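Long-range contact in glycerol dehydratase (Clostridium butyricum, PDB 1R9D), which probably dehydrates glycerol without coenzyme B12, as a member of the glycyl radical enzymes related to pyruvate formate lyase: residues G638-S650 and K660-S672. Numbering follows the deposited sequence.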
loop_
_atom_site.group_PDB
_atom_site.type_symbol
_atom_site.label_atom_id
_atom_site.label_comp_id
_atom_site.label_asym_id
_atom_site.label_seq_id
_atom_site.Cartn_x
_atom_site.Cartn_y
_atom_site.Cartn_z
ATOM N N GLY A 638 -9.870 24.124 15.238
ATOM C CA GLY A 638 -10.610 24.094 16.483
ATOM C C GLY A 638 -9.819 24.962 17.451
ATOM O O GLY A 638 -8.670 25.301 17.163
ATOM N N LEU A 639 -10.428 25.325 18.578
ATOM C CA LEU A 639 -9.770 26.143 19.594
ATOM C C LEU A 639 -10.104 25.597 20.985
ATOM O O LEU A 639 -10.962 26.135 21.678
ATOM C CB LEU A 639 -10.229 27.609 19.476
ATOM C CG LEU A 639 -9.934 28.341 18.157
ATOM C CD1 LEU A 639 -10.720 29.638 18.119
ATOM C CD2 LEU A 639 -8.436 28.608 18.015
ATOM N N TYR A 640 -9.446 24.501 21.366
ATOM C CA TYR A 640 -9.646 23.882 22.682
ATOM C C TYR A 640 -8.293 23.328 23.132
ATOM O O TYR A 640 -7.431 23.042 22.299
ATOM C CB TYR A 640 -10.746 22.813 22.635
ATOM C CG TYR A 640 -10.468 21.577 21.809
ATOM C CD1 TYR A 640 -9.697 20.534 22.317
ATOM C CD2 TYR A 640 -11.040 21.420 20.546
ATOM C CE1 TYR A 640 -9.505 19.354 21.589
ATOM C CE2 TYR A 640 -10.856 20.251 19.809
ATOM C CZ TYR A 640 -10.092 19.224 20.334
ATOM O OH TYR A 640 -9.925 18.067 19.607
ATOM N N PRO A 641 -8.094 23.138 24.450
ATOM C CA PRO A 641 -6.772 22.649 24.831
ATOM C C PRO A 641 -6.600 21.369 25.637
ATOM O O PRO A 641 -5.461 20.988 25.909
ATOM C CB PRO A 641 -6.254 23.812 25.647
ATOM C CG PRO A 641 -7.480 24.081 26.528
ATOM C CD PRO A 641 -8.698 23.872 25.578
ATOM N N SER A 642 -7.686 20.721 26.032
ATOM C CA SER A 642 -7.560 19.546 26.898
ATOM C C SER A 642 -6.802 20.113 28.111
ATOM O O SER A 642 -7.249 21.100 28.696
ATOM C CB SER A 642 -6.751 18.438 26.224
ATOM O OG SER A 642 -6.808 17.252 27.004
ATOM N N SER A 643 -5.668 19.526 28.491
ATOM C CA SER A 643 -4.906 20.067 29.622
ATOM C C SER A 643 -3.546 20.608 29.174
ATOM O O SER A 643 -2.702 20.945 30.005
ATOM C CB SER A 643 -4.701 18.996 30.712
ATOM O OG SER A 643 -3.935 17.887 30.253
ATOM N N ILE A 644 -3.350 20.727 27.862
ATOM C CA ILE A 644 -2.069 21.168 27.323
ATOM C C ILE A 644 -1.696 22.640 27.497
ATOM O O ILE A 644 -0.540 23.005 27.289
ATOM C CB ILE A 644 -1.942 20.794 25.819
ATOM C CG1 ILE A 644 -0.463 20.649 25.441
ATOM C CG2 ILE A 644 -2.581 21.874 24.945
ATOM C CD1 ILE A 644 -0.236 20.051 24.056
ATOM N N ASN A 645 -2.647 23.486 27.883
ATOM C CA ASN A 645 -2.329 24.904 28.062
ATOM C C ASN A 645 -1.274 25.110 29.154
ATOM O O ASN A 645 -0.509 26.072 29.116
ATOM C CB ASN A 645 -3.593 25.714 28.374
ATOM C CG ASN A 645 -4.288 25.264 29.640
ATOM O OD1 ASN A 645 -4.769 24.134 29.736
ATOM N ND2 ASN A 645 -4.353 26.154 30.622
ATOM N N VAL A 646 -1.232 24.203 30.126
ATOM C CA VAL A 646 -0.246 24.296 31.197
ATOM C C VAL A 646 1.115 23.892 30.631
ATOM O O VAL A 646 2.091 24.624 30.767
ATOM C CB VAL A 646 -0.620 23.378 32.380
ATOM C CG1 VAL A 646 0.487 23.398 33.434
ATOM C CG2 VAL A 646 -1.936 23.846 32.995
ATOM N N TYR A 647 1.174 22.733 29.978
ATOM C CA TYR A 647 2.422 22.259 29.381
ATOM C C TYR A 647 2.967 23.232 28.334
ATOM O O TYR A 647 4.160 23.541 28.327
ATOM C CB TYR A 647 2.222 20.886 28.735
ATOM C CG TYR A 647 3.471 20.349 28.075
ATOM C CD1 TYR A 647 4.629 20.125 28.818
ATOM C CD2 TYR A 647 3.496 20.061 26.711
ATOM C CE1 TYR A 647 5.785 19.627 28.220
ATOM C CE2 TYR A 647 4.648 19.561 26.103
ATOM C CZ TYR A 647 5.786 19.347 26.866
ATOM O OH TYR A 647 6.927 18.845 26.280
ATOM N N PHE A 648 2.100 23.702 27.439
ATOM C CA PHE A 648 2.526 24.648 26.406
ATOM C C PHE A 648 3.088 25.901 27.075
ATOM O O PHE A 648 4.083 26.468 26.621
ATOM C CB PHE A 648 1.347 25.039 25.499
ATOM C CG PHE A 648 1.229 24.207 24.231
ATOM C CD1 PHE A 648 0.170 24.427 23.342
ATOM C CD2 PHE A 648 2.173 23.233 23.915
ATOM C CE1 PHE A 648 0.058 23.689 22.155
ATOM C CE2 PHE A 648 2.069 22.487 22.728
ATOM C CZ PHE A 648 1.009 22.719 21.849
ATOM N N GLY A 649 2.448 26.323 28.160
ATOM C CA GLY A 649 2.902 27.504 28.874
ATOM C C GLY A 649 4.316 27.360 29.415
ATOM O O GLY A 649 5.097 28.313 29.404
ATOM N N SER A 650 4.645 26.164 29.888
ATOM C CA SER A 650 5.973 25.899 30.435
ATOM C C SER A 650 7.058 25.986 29.364
ATOM O O SER A 650 8.236 26.175 29.678
ATOM C CB SER A 650 6.012 24.510 31.082
ATOM O OG SER A 650 6.130 23.489 30.099
ATOM N N LYS A 660 4.538 36.011 32.549
ATOM C CA LYS A 660 5.937 35.612 32.703
ATOM C C LYS A 660 6.237 34.253 32.080
ATOM O O LYS A 660 5.351 33.412 31.933
ATOM C CB LYS A 660 6.330 35.584 34.182
ATOM C CG LYS A 660 6.173 36.923 34.881
ATOM C CD LYS A 660 6.976 36.971 36.171
ATOM C CE LYS A 660 8.467 36.866 35.881
ATOM N NZ LYS A 660 9.290 37.009 37.108
ATOM N N SER A 661 7.500 34.053 31.723
ATOM C CA SER A 661 7.953 32.814 31.109
ATOM C C SER A 661 7.588 31.577 31.925
ATOM O O SER A 661 7.660 31.583 33.157
ATOM C CB SER A 661 9.471 32.866 30.906
ATOM O OG SER A 661 9.965 31.664 30.339
ATOM N N GLY A 662 7.180 30.523 31.224
ATOM C CA GLY A 662 6.836 29.273 31.876
ATOM C C GLY A 662 5.454 29.165 32.487
ATOM O O GLY A 662 5.066 28.088 32.939
ATOM N N GLN A 663 4.706 30.265 32.506
ATOM C CA GLN A 663 3.361 30.257 33.079
ATOM C C GLN A 663 2.339 29.661 32.113
ATOM O O GLN A 663 2.526 29.701 30.902
ATOM C CB GLN A 663 2.947 31.681 33.468
ATOM C CG GLN A 663 3.763 32.242 34.624
ATOM C CD GLN A 663 3.541 31.459 35.898
ATOM O OE1 GLN A 663 2.444 31.460 36.453
ATOM N NE2 GLN A 663 4.581 30.777 36.365
ATOM N N PRO A 664 1.248 29.091 32.644
ATOM C CA PRO A 664 0.213 28.489 31.796
ATOM C C PRO A 664 -0.393 29.473 30.807
ATOM O O PRO A 664 -0.416 30.677 31.053
ATOM C CB PRO A 664 -0.833 28.019 32.803
ATOM C CG PRO A 664 -0.020 27.735 34.038
ATOM C CD PRO A 664 0.928 28.909 34.071
ATOM N N LEU A 665 -0.871 28.952 29.685
ATOM C CA LEU A 665 -1.542 29.779 28.695
ATOM C C LEU A 665 -3.015 29.676 29.082
ATOM O O LEU A 665 -3.374 28.878 29.952
ATOM C CB LEU A 665 -1.346 29.215 27.286
ATOM C CG LEU A 665 0.077 29.150 26.734
ATOM C CD1 LEU A 665 0.041 28.593 25.311
ATOM C CD2 LEU A 665 0.695 30.537 26.747
ATOM N N ALA A 666 -3.865 30.479 28.453
ATOM C CA ALA A 666 -5.295 30.440 28.734
ATOM C C ALA A 666 -5.900 29.177 28.120
ATOM O O ALA A 666 -5.368 28.637 27.148
ATOM C CB ALA A 666 -5.977 31.678 28.159
ATOM N N ASP A 667 -7.015 28.720 28.686
ATOM C CA ASP A 667 -7.701 27.517 28.216
ATOM C C ASP A 667 -8.809 27.820 27.198
ATOM O O ASP A 667 -9.694 28.627 27.462
ATOM C CB ASP A 667 -8.290 26.771 29.420
ATOM C CG ASP A 667 -9.113 27.679 30.325
ATOM O OD1 ASP A 667 -10.348 27.507 30.382
ATOM O OD2 ASP A 667 -8.525 28.574 30.975
ATOM N N GLY A 668 -8.750 27.170 26.037
ATOM C CA GLY A 668 -9.757 27.384 25.008
ATOM C C GLY A 668 -9.865 28.846 24.604
ATOM O O GLY A 668 -8.855 29.497 24.354
ATOM N N VAL A 669 -11.088 29.361 24.534
ATOM C CA VAL A 669 -11.293 30.760 24.178
ATOM C C VAL A 669 -11.666 31.574 25.418
ATOM O O VAL A 669 -12.180 32.687 25.313
ATOM C CB VAL A 669 -12.396 30.914 23.102
ATOM C CG1 VAL A 669 -11.930 30.261 21.806
ATOM C CG2 VAL A 669 -13.707 30.285 23.586
ATOM N N SER A 670 -11.403 31.006 26.595
ATOM C CA SER A 670 -11.711 31.670 27.861
ATOM C C SER A 670 -10.700 32.779 28.156
ATOM O O SER A 670 -9.537 32.681 27.780
ATOM C CB SER A 670 -11.659 30.664 29.022
ATOM O OG SER A 670 -12.361 29.471 28.727
ATOM N N PRO A 671 -11.138 33.852 28.834
ATOM C CA PRO A 671 -10.228 34.954 29.168
ATOM C C PRO A 671 -9.112 34.432 30.080
ATOM O O PRO A 671 -9.296 33.418 30.760
ATOM C CB PRO A 671 -11.138 35.941 29.898
ATOM C CG PRO A 671 -12.468 35.721 29.239
ATOM C CD PRO A 671 -12.534 34.206 29.143
ATOM N N SER A 672 -7.964 35.105 30.088
ATOM C CA SER A 672 -6.847 34.694 30.943
ATOM C C SER A 672 -7.231 34.890 32.407
ATOM O O SER A 672 -8.060 35.733 32.726
ATOM C CB SER A 672 -5.592 35.519 30.637
ATOM O OG SER A 672 -5.079 35.225 29.350
HETATM O O HOH W 1 2.868 26.363 32.839
#
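The carbonyl oxygen Asn645 O is gripped by two backbone amides: Leu665 N, 3.0 Å away across the contact, and Gly649 N of its own helix. They reach it from opposite faces of the carbonyl plane, and the bond from Leu665 N is nearly straight, with 177° at the hydrogen. The same asparagine answers with its side chain, ND2 donating to Leu665 O at 3.0 Å, so Asn645 clasps both polar backbone atoms of Leu665. With chi1 at 60°, CG stands between the backbone N and the carbonyl carbon, and from there ND2 is carried to Leu665 O, which lies only 6° out of the amide plane. ND2 also donates to Asp778 OD1, which would help fix the amide's rotation.

One turn on, Gly649, which has no side chain, lets the backbone of 660-672 in, with Gly649 CA 3.0 Å from Gln663 O. A CA-H...O contact from Gly662 CA to Gly649 O follows, and a water donates to both Val646 O and Gly662 O, bridging the segments. On the apolar side Leu665 CD1 rests 3.8 Å from Phe648 CB. At the other end Pro641 CD sits 3.3 Å from Gly668 N, against the type II' turn 667-670, and Leu639 CB and Val669 CG1 meet at 3.9 Å, the two side chains crossing at about a right angle.

The contact thus ties helix 644-650 to the loop leading to helix 680-687, joining the pyruvate formate lyase-like and glycine radical family regions. Beside it, Tyr640 approaches the bound glycerol, Phe648 and Pro641 pack on strand 543-551, and Val646 and Pro664 meet helix 773-781.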